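Local coordinates for fiber protein (PDB 3F0Y) that forms the trimeric knob at the tip of the adenovirus fiber and probably attaches the virus to its receptor on the host cell, at residues Glu133-Cys142 against Pro153-Gln162. Numbering follows the deposited sequence.
Sequences EKENYIYGTC and PIDISVMLNQ
Met159 lays its CG over one face of the Tyr137 ring, 4.2 Å from the ring centroid, while Lys134 CA and, near the ring plane, Ser157 OG sit at its edges. This Met-aromatic pair decorates the β-hairpin of strands 137-145 and 151-160, part of the adenovirus knob β-sandwich. The two side chains run alongside each other, pointing the same way. With Met159 extended through its first two torsions (chi1 -169°), its thioether reaches the hydroxyl end of the ring, where Met159 SD lies 3.5 Å from Tyr137 OH. The Tyr139 ring, on the same face, is approached obliquely by Ser157 OG, 3.6 Å from Tyr139 CE2; Tyr139 OH hydrogen-bonds Thr145 OG1 of the second subunit, which places this ring at the trimer interface. The opposite face turns inward: Ile138 and Val158 meet through their CB atoms, both touching Phe201 of the other sheet. Further along, Cys142 SG is 3.6 Å from Ile156 CD1 and also packs on Ile154 CB, and Trp177 borders this cluster. Paired backbone bonds join Ile138 with Val158, Gly140 with Ile156 and Cys142 with Ile154; the one from Ile156 N to Gly140 O comes in from above the carbonyl plane. A water lies within hydrogen-bonding distance of both Gly140 O and Asp155 OD1 and so bridges the strands. At the other end, Asn136 closes the pairing twice: its backbone O takes Leu160 N in the carbonyl plane, and its side chain turns back to the same residue. Pro126 O is a second acceptor for that amide. Asn136 ND2 meets Leu160 O at 2.7 Å, nearly along the C=O axis, yet the bond is bent to 146° at the hydrogen and leaves the amide plane by 22°.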
loop_
_atom_site.group_PDB
_atom_site.type_symbol
_atom_site.label_atom_id
_atom_site.label_comp_id
_atom_site.label_asym_id
_atom_site.label_seq_id
_atom_site.Cartn_x
_atom_site.Cartn_y
_atom_site.Cartn_z
ATOM N N GLU A 133 -5.324 -6.099 22.265
ATOM C CA GLU A 133 -4.909 -4.702 22.110
ATOM C C GLU A 133 -3.920 -4.460 20.961
ATOM O O GLU A 133 -3.961 -3.407 20.325
ATOM C CB GLU A 133 -4.316 -4.195 23.427
ATOM C CG GLU A 133 -3.848 -2.749 23.400
ATOM C CD GLU A 133 -3.605 -2.181 24.786
ATOM O OE1 GLU A 133 -3.490 -2.972 25.751
ATOM O OE2 GLU A 133 -3.527 -0.939 24.908
ATOM N N LYS A 134 -3.041 -5.428 20.701
ATOM C CA LYS A 134 -2.032 -5.301 19.643
ATOM C C LYS A 134 -2.648 -5.218 18.246
ATOM O O LYS A 134 -2.061 -4.627 17.343
ATOM C CB LYS A 134 -1.051 -6.478 19.674
ATOM C CG LYS A 134 -0.196 -6.578 20.929
ATOM C CD LYS A 134 0.642 -7.851 20.896
ATOM C CE LYS A 134 1.273 -8.176 22.240
ATOM N NZ LYS A 134 2.715 -7.831 22.307
ATOM N N GLU A 135 -3.826 -5.815 18.077
ATOM C CA GLU A 135 -4.493 -5.865 16.774
ATOM C C GLU A 135 -5.035 -4.504 16.328
ATOM O O GLU A 135 -5.338 -4.310 15.151
ATOM C CB GLU A 135 -5.622 -6.900 16.803
ATOM C CG GLU A 135 -5.131 -8.321 17.057
ATOM C CD GLU A 135 -6.261 -9.305 17.271
ATOM O OE1 GLU A 135 -7.195 -9.324 16.446
ATOM O OE2 GLU A 135 -6.210 -10.068 18.256
ATOM N N ASN A 136 -5.141 -3.566 17.267
ATOM C CA ASN A 136 -5.640 -2.222 16.981
ATOM C C ASN A 136 -4.622 -1.302 16.301
ATOM O O ASN A 136 -4.977 -0.199 15.887
ATOM C CB ASN A 136 -6.126 -1.564 18.278
ATOM C CG ASN A 136 -7.316 -2.278 18.881
ATOM O OD1 ASN A 136 -7.167 -3.131 19.754
ATOM N ND2 ASN A 136 -8.509 -1.945 18.407
ATOM N N TYR A 137 -3.375 -1.755 16.175
ATOM C CA TYR A 137 -2.287 -0.901 15.702
ATOM C C TYR A 137 -1.863 -1.176 14.259
ATOM O O TYR A 137 -1.703 -2.325 13.843
ATOM C CB TYR A 137 -1.072 -1.039 16.618
ATOM C CG TYR A 137 -1.312 -0.538 18.021
ATOM C CD1 TYR A 137 -1.651 -1.416 19.046
ATOM C CD2 TYR A 137 -1.196 0.816 18.329
ATOM C CE1 TYR A 137 -1.870 -0.962 20.340
ATOM C CE2 TYR A 137 -1.413 1.281 19.623
ATOM C CZ TYR A 137 -1.750 0.385 20.622
ATOM O OH TYR A 137 -1.970 0.830 21.908
ATOM N N ILE A 138 -1.684 -0.091 13.512
ATOM C CA ILE A 138 -1.150 -0.124 12.158
ATOM C C ILE A 138 0.029 0.843 12.114
ATOM O O ILE A 138 -0.029 1.922 12.707
ATOM C CB ILE A 138 -2.220 0.302 11.131
ATOM C CG1 ILE A 138 -3.270 -0.798 10.967
ATOM C CG2 ILE A 138 -1.588 0.627 9.785
ATOM C CD1 ILE A 138 -4.516 -0.341 10.241
ATOM N N TYR A 139 1.100 0.455 11.426
ATOM C CA TYR A 139 2.310 1.267 11.370
ATOM C C TYR A 139 2.767 1.501 9.940
ATOM O O TYR A 139 2.494 0.703 9.042
ATOM C CB TYR A 139 3.442 0.595 12.142
ATOM C CG TYR A 139 3.088 0.224 13.562
ATOM C CD1 TYR A 139 2.653 -1.056 13.875
ATOM C CD2 TYR A 139 3.191 1.154 14.593
ATOM C CE1 TYR A 139 2.330 -1.410 15.176
ATOM C CE2 TYR A 139 2.868 0.812 15.901
ATOM C CZ TYR A 139 2.442 -0.472 16.184
ATOM O OH TYR A 139 2.121 -0.821 17.476
ATOM N N GLY A 140 3.479 2.601 9.741
ATOM C CA GLY A 140 4.038 2.916 8.441
ATOM C C GLY A 140 4.917 4.141 8.492
ATOM O O GLY A 140 5.308 4.595 9.573
ATOM N N THR A 141 5.238 4.662 7.312
ATOM C CA THR A 141 6.071 5.848 7.181
ATOM C C THR A 141 5.548 6.740 6.056
ATOM O O THR A 141 4.931 6.256 5.104
ATOM C CB THR A 141 7.539 5.456 6.884
ATOM O OG1 THR A 141 8.021 4.575 7.908
ATOM C CG2 THR A 141 8.437 6.684 6.820
ATOM N N CYS A 142 5.795 8.035 6.180
ATOM C CA CYS A 142 5.566 8.982 5.105
ATOM C C CYS A 142 6.814 9.848 5.078
ATOM O O CYS A 142 7.751 9.602 5.841
ATOM C CB CYS A 142 4.302 9.808 5.345
ATOM S SG CYS A 142 4.398 10.955 6.725
ATOM N N PRO A 153 12.107 11.096 6.490
ATOM C CA PRO A 153 11.133 10.077 6.881
ATOM C C PRO A 153 10.422 10.397 8.196
ATOM O O PRO A 153 11.064 10.786 9.174
ATOM C CB PRO A 153 11.988 8.815 7.026
ATOM C CG PRO A 153 13.335 9.313 7.375
ATOM C CD PRO A 153 13.494 10.625 6.661
ATOM N N ILE A 154 9.102 10.231 8.199
ATOM C CA ILE A 154 8.278 10.456 9.382
ATOM C C ILE A 154 7.549 9.162 9.722
ATOM O O ILE A 154 6.934 8.554 8.849
ATOM C CB ILE A 154 7.238 11.569 9.134
ATOM C CG1 ILE A 154 7.936 12.891 8.802
ATOM C CG2 ILE A 154 6.324 11.737 10.347
ATOM C CD1 ILE A 154 6.980 14.010 8.431
ATOM N N ASP A 155 7.618 8.743 10.984
ATOM C CA ASP A 155 6.922 7.537 11.434
ATOM C C ASP A 155 5.437 7.815 11.609
ATOM O O ASP A 155 5.053 8.870 12.113
ATOM C CB ASP A 155 7.486 7.042 12.767
ATOM C CG ASP A 155 8.939 6.634 12.674
ATOM O OD1 ASP A 155 9.343 6.081 11.632
ATOM O OD2 ASP A 155 9.677 6.865 13.654
ATOM N N ILE A 156 4.606 6.862 11.199
ATOM C CA ILE A 156 3.169 6.965 11.407
ATOM C C ILE A 156 2.664 5.760 12.182
ATOM O O ILE A 156 2.976 4.617 11.846
ATOM C CB ILE A 156 2.394 7.076 10.086
ATOM C CG1 ILE A 156 2.852 8.308 9.310
ATOM C CG2 ILE A 156 0.891 7.158 10.358
ATOM C CD1 ILE A 156 2.086 8.538 8.030
ATOM N N SER A 157 1.897 6.036 13.230
ATOM C CA SER A 157 1.219 5.011 14.001
ATOM C C SER A 157 -0.272 5.295 13.918
ATOM O O SER A 157 -0.709 6.414 14.179
ATOM C CB SER A 157 1.685 5.048 15.456
ATOM O OG SER A 157 1.120 3.986 16.202
ATOM N N VAL A 158 -1.043 4.286 13.525
ATOM C CA VAL A 158 -2.494 4.373 13.531
ATOM C C VAL A 158 -3.030 3.397 14.568
ATOM O O VAL A 158 -2.603 2.243 14.617
ATOM C CB VAL A 158 -3.089 4.039 12.148
ATOM C CG1 VAL A 158 -4.612 4.084 12.192
ATOM C CG2 VAL A 158 -2.554 4.991 11.096
ATOM N N MET A 159 -3.937 3.872 15.417
ATOM C CA MET A 159 -4.662 2.996 16.325
ATOM C C MET A 159 -6.143 3.091 15.996
ATOM O O MET A 159 -6.715 4.180 15.985
ATOM C CB MET A 159 -4.423 3.368 17.789
ATOM C CG MET A 159 -4.938 2.309 18.761
ATOM S SD MET A 159 -4.590 2.657 20.496
ATOM C CE MET A 159 -5.696 4.032 20.794
ATOM N N LEU A 160 -6.748 1.943 15.716
ATOM C CA LEU A 160 -8.170 1.871 15.413
ATOM C C LEU A 160 -8.932 1.466 16.663
ATOM O O LEU A 160 -8.561 0.504 17.333
ATOM C CB LEU A 160 -8.419 0.860 14.296
ATOM C CG LEU A 160 -7.647 1.122 13.002
ATOM C CD1 LEU A 160 -7.918 0.023 11.991
ATOM C CD2 LEU A 160 -8.000 2.482 12.426
ATOM N N ASN A 161 -9.996 2.206 16.969
ATOM C CA ASN A 161 -10.855 1.921 18.116
ATOM C C ASN A 161 -10.061 1.833 19.430
ATOM O O ASN A 161 -9.500 2.839 19.861
ATOM C CB ASN A 161 -11.697 0.669 17.837
ATOM C CG ASN A 161 -12.640 0.855 16.658
ATOM O OD1 ASN A 161 -12.994 1.979 16.304
ATOM N ND2 ASN A 161 -13.049 -0.250 16.044
ATOM N N GLN A 162 -10.007 0.651 20.048
ATOM C CA GLN A 162 -9.257 0.409 21.292
ATOM C C GLN A 162 -9.856 1.090 22.524
ATOM O O GLN A 162 -10.220 0.416 23.490
ATOM C CB GLN A 162 -7.771 0.785 21.142
ATOM C CG GLN A 162 -6.931 0.572 22.401
ATOM C CD GLN A 162 -7.120 -0.800 23.014
ATOM O OE1 GLN A 162 -7.004 -1.815 22.331
ATOM N NE2 GLN A 162 -7.415 -0.837 24.310
HETATM O O HOH W 1 7.829 3.869 11.204
#